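Local coordinates for protein N-(5'-phosphoribosyl)anthranilate isomerase (Thermococcus kodakarensis, PDB 5LHF) that catalyses the isomerisation of N-(5-phospho-beta-D-ribosyl)anthranilate to 1-(2-carboxyphenylamino)-1-deoxy-D-ribulose 5-phosphate, the third step from chorismate to tryptophan, at residues M106-S111 and E119-L124. Numbering follows the deposited sequence.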
ATOM      1  N   MET A 106      10.494   1.746  -1.051  1.00 22.17           N
ATOM      2  CA  MET A 106      11.136   0.593  -1.664  1.00 26.24           C
ATOM      3  C   MET A 106      12.127  -0.020  -0.679  1.00 26.66           C
ATOM      4  O   MET A 106      12.775   0.685   0.100  1.00 23.01           O
ATOM      5  CB  MET A 106      11.850   0.992  -2.954  1.00 41.10           C
ATOM      6  CG  MET A 106      10.924   1.398  -4.095  1.00 59.49           C
ATOM      7  SD  MET A 106      11.825   1.926  -5.572  1.00 74.03           S
ATOM      8  CE  MET A 106      12.737   3.330  -4.927  1.00 71.08           C
ATOM      9  N   VAL A 107      12.224  -1.343  -0.694  1.00 27.09           N
ATOM     10  CA  VAL A 107      13.188  -2.020   0.172  1.00 27.42           C
ATOM     11  C   VAL A 107      14.545  -2.014  -0.525  1.00 33.42           C
ATOM     12  O   VAL A 107      14.706  -2.664  -1.569  1.00 37.30           O
ATOM     13  CB  VAL A 107      12.736  -3.448   0.507  1.00 26.93           C
ATOM     14  CG1 VAL A 107      13.732  -4.090   1.451  1.00 23.87           C
ATOM     15  CG2 VAL A 107      11.335  -3.433   1.097  1.00 28.44           C
ATOM     16  N   PRO A 108      15.537  -1.296   0.002  1.00 28.26           N
ATOM     17  CA  PRO A 108      16.828  -1.201  -0.689  1.00 29.62           C
ATOM     18  C   PRO A 108      17.542  -2.542  -0.750  1.00 30.15           C
ATOM     19  O   PRO A 108      17.381  -3.401   0.121  1.00 22.97           O
ATOM     20  CB  PRO A 108      17.620  -0.198   0.163  1.00 34.97           C
ATOM     21  CG  PRO A 108      16.605   0.487   1.032  1.00 30.48           C
ATOM     22  CD  PRO A 108      15.507  -0.506   1.244  1.00 26.68           C
ATOM     23  N   ARG A 109      18.353  -2.709  -1.792  1.00 27.42           N
ATOM     24  CA  ARG A 109      19.190  -3.892  -1.967  1.00 29.25           C
ATOM     25  C   ARG A 109      20.637  -3.475  -2.195  1.00 40.09           C
ATOM     26  O   ARG A 109      21.292  -3.901  -3.148  1.00 42.13           O
ATOM     27  CB  ARG A 109      18.693  -4.755  -3.124  1.00 29.12           C
ATOM     28  CG  ARG A 109      17.402  -5.529  -2.837  1.00 28.81           C
ATOM     29  CD  ARG A 109      16.905  -6.200  -4.113  1.00 27.34           C
ATOM     30  NE  ARG A 109      15.666  -6.941  -3.923  1.00 28.43           N
ATOM     31  CZ  ARG A 109      15.126  -7.724  -4.850  1.00 25.26           C
ATOM     32  NH1 ARG A 109      15.723  -7.859  -6.027  1.00 25.69           N
ATOM     33  NH2 ARG A 109      13.996  -8.376  -4.599  1.00 24.39           N
ATOM     34  N   GLU A 110      21.152  -2.619  -1.316  1.00 34.27           N
ATOM     35  CA  GLU A 110      22.488  -2.060  -1.465  1.00 36.06           C
ATOM     36  C   GLU A 110      23.560  -2.855  -0.724  1.00 42.21           C
ATOM     37  O   GLU A 110      24.746  -2.525  -0.837  1.00 43.17           O
ATOM     38  CB  GLU A 110      22.503  -0.607  -0.986  1.00 42.64           C
ATOM     39  CG  GLU A 110      21.500   0.289  -1.688  1.00 51.87           C
ATOM     40  CD  GLU A 110      21.589   0.191  -3.199  1.00 62.55           C
ATOM     41  OE1 GLU A 110      22.720   0.128  -3.728  1.00 66.62           O
ATOM     42  OE2 GLU A 110      20.528   0.175  -3.859  1.00 68.20           O
ATOM     43  N   SER A 111      23.181  -3.886   0.025  1.00 37.02           N
ATOM     44  CA  SER A 111      24.137  -4.698   0.759  1.00 39.11           C
ATOM     45  C   SER A 111      23.692  -6.153   0.729  1.00 45.18           C
ATOM     46  O   SER A 111      22.509  -6.460   0.559  1.00 38.22           O
ATOM     47  CB  SER A 111      24.284  -4.214   2.211  1.00 36.17           C
ATOM     48  OG  SER A 111      25.015  -5.149   2.987  1.00 38.53           O
ATOM     49  N   GLU A 119      19.208  -0.615   8.285  1.00 26.97           N
ATOM     50  CA  GLU A 119      19.619   0.635   8.927  1.00 21.37           C
ATOM     51  C   GLU A 119      19.360   1.834   8.028  1.00 23.46           C
ATOM     52  O   GLU A 119      18.882   2.880   8.484  1.00 26.73           O
ATOM     53  CB  GLU A 119      21.104   0.590   9.299  1.00 31.11           C
ATOM     54  CG  GLU A 119      21.404  -0.066  10.631  1.00 41.67           C
ATOM     55  CD  GLU A 119      22.875   0.033  11.007  1.00 43.83           C
ATOM     56  OE1 GLU A 119      23.300  -0.691  11.931  1.00 43.49           O
ATOM     57  OE2 GLU A 119      23.600   0.834  10.379  1.00 43.02           O
ATOM     58  N   ARG A 120      19.706   1.713   6.749  1.00 27.77           N
ATOM     59  CA  ARG A 120      19.440   2.786   5.804  1.00 23.06           C
ATOM     60  C   ARG A 120      17.942   3.057   5.688  1.00 29.33           C
ATOM     61  O   ARG A 120      17.515   4.212   5.587  1.00 30.33           O
ATOM     62  CB  ARG A 120      20.036   2.413   4.448  1.00 33.80           C
ATOM     63  CG  ARG A 120      19.810   3.408   3.321  1.00 49.86           C
ATOM     64  CD  ARG A 120      20.551   2.951   2.073  1.00 57.50           C
ATOM     65  NE  ARG A 120      21.657   2.053   2.412  1.00 63.05           N
ATOM     66  CZ  ARG A 120      21.667   0.748   2.154  1.00 59.12           C
ATOM     67  NH1 ARG A 120      20.630   0.189   1.546  1.00 56.23           N
ATOM     68  NH2 ARG A 120      22.711   0.006   2.506  1.00 50.39           N
ATOM     69  N   LEU A 121      17.122   2.005   5.719  1.00 23.05           N
ATOM     70  CA  LEU A 121      15.692   2.216   5.520  1.00 23.18           C
ATOM     71  C   LEU A 121      15.075   2.924   6.716  1.00 27.17           C
ATOM     72  O   LEU A 121      14.211   3.790   6.550  1.00 25.66           O
ATOM     73  CB  LEU A 121      14.989   0.884   5.255  1.00 29.78           C
ATOM     74  CG  LEU A 121      13.510   0.970   4.861  1.00 26.35           C
ATOM     75  CD1 LEU A 121      13.275   2.093   3.847  1.00 23.01           C
ATOM     76  CD2 LEU A 121      13.029  -0.379   4.317  1.00 27.20           C
ATOM     77  N   LEU A 122      15.519   2.582   7.929  1.00 26.90           N
ATOM     78  CA  LEU A 122      14.971   3.213   9.126  1.00 23.11           C
ATOM     79  C   LEU A 122      15.274   4.703   9.163  1.00 22.03           C
ATOM     80  O   LEU A 122      14.454   5.492   9.645  1.00 30.51           O
ATOM     81  CB  LEU A 122      15.514   2.529  10.384  1.00 25.18           C
ATOM     82  CG  LEU A 122      14.827   1.226  10.782  1.00 26.92           C
ATOM     83  CD1 LEU A 122      15.646   0.469  11.824  1.00 34.16           C
ATOM     84  CD2 LEU A 122      13.434   1.503  11.306  1.00 32.08           C
ATOM     85  N   GLU A 123      16.448   5.111   8.678  1.00 27.36           N
ATOM     86  CA  GLU A 123      16.757   6.535   8.732  1.00 34.79           C
ATOM     87  C   GLU A 123      15.895   7.327   7.756  1.00 32.19           C
ATOM     88  O   GLU A 123      15.520   8.464   8.052  1.00 33.94           O
ATOM     89  CB  GLU A 123      18.251   6.789   8.493  1.00 47.51           C
ATOM     90  CG  GLU A 123      18.818   6.322   7.159  1.00 58.05           C
ATOM     91  CD  GLU A 123      18.559   7.292   6.004  1.00 72.94           C
ATOM     92  OE1 GLU A 123      18.403   8.510   6.252  1.00 76.93           O
ATOM     93  OE2 GLU A 123      18.509   6.828   4.842  1.00 73.70           O
ATOM     94  N   LEU A 124      15.550   6.742   6.605  1.00 34.27           N
ATOM     95  CA  LEU A 124      14.637   7.424   5.689  1.00 32.05           C
ATOM     96  C   LEU A 124      13.235   7.508   6.284  1.00 30.41           C
ATOM     97  O   LEU A 124      12.581   8.553   6.205  1.00 31.42           O
ATOM     98  CB  LEU A 124      14.613   6.710   4.337  1.00 29.50           C
ATOM     99  CG  LEU A 124      13.723   7.338   3.253  1.00 33.76           C
ATOM    100  CD1 LEU A 124      14.068   8.822   3.036  1.00 37.66           C
ATOM    101  CD2 LEU A 124      13.795   6.548   1.943  1.00 33.57           C
TER
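R120 reaches from the helix to the loop and sets NH1 of its guanidinium against carbon atoms of E110 and P108. R120 NH1 lies 3.2 Å from E110 CB, which sits over one face of the guanidinium, and 3.3 Å from P108 CB, which meets the group at its edge, near its plane. E110 CG follows at 3.4 Å from R120 NH1, so the aliphatic part of the glutamate does the touching. Its carboxylate is turned elsewhere: the chain bends at chi2 (-51°), E110 OE2 stays 5.4 Å from R120 NH1, and the two charged planes stand 76° apart. The opposite charges are thus near, but their charged atoms are not in contact.

Deeper in, L121 meets the proline ring at about a right angle, with CD2 3.9 Å from P108 CD, while its other methyl, CD1, approaches M106 O at 4.0 Å. L121 also packs on F105 of strand 100-106, which joins the P108-L121 contact to the barrel wall.

What positions the arginine is D117, one helical turn before L121: its OD1 forms a salt bridge with R120 NH1 and accepts the E110 backbone N-H, while OD2 accepts that of S111. One carboxylate thus holds both the loop and the guanidinium. The arrangement belongs to a beta-alpha unit of the TIM barrel, where the loop leaving strand 100-106 folds back against the helix it introduces, 114-126.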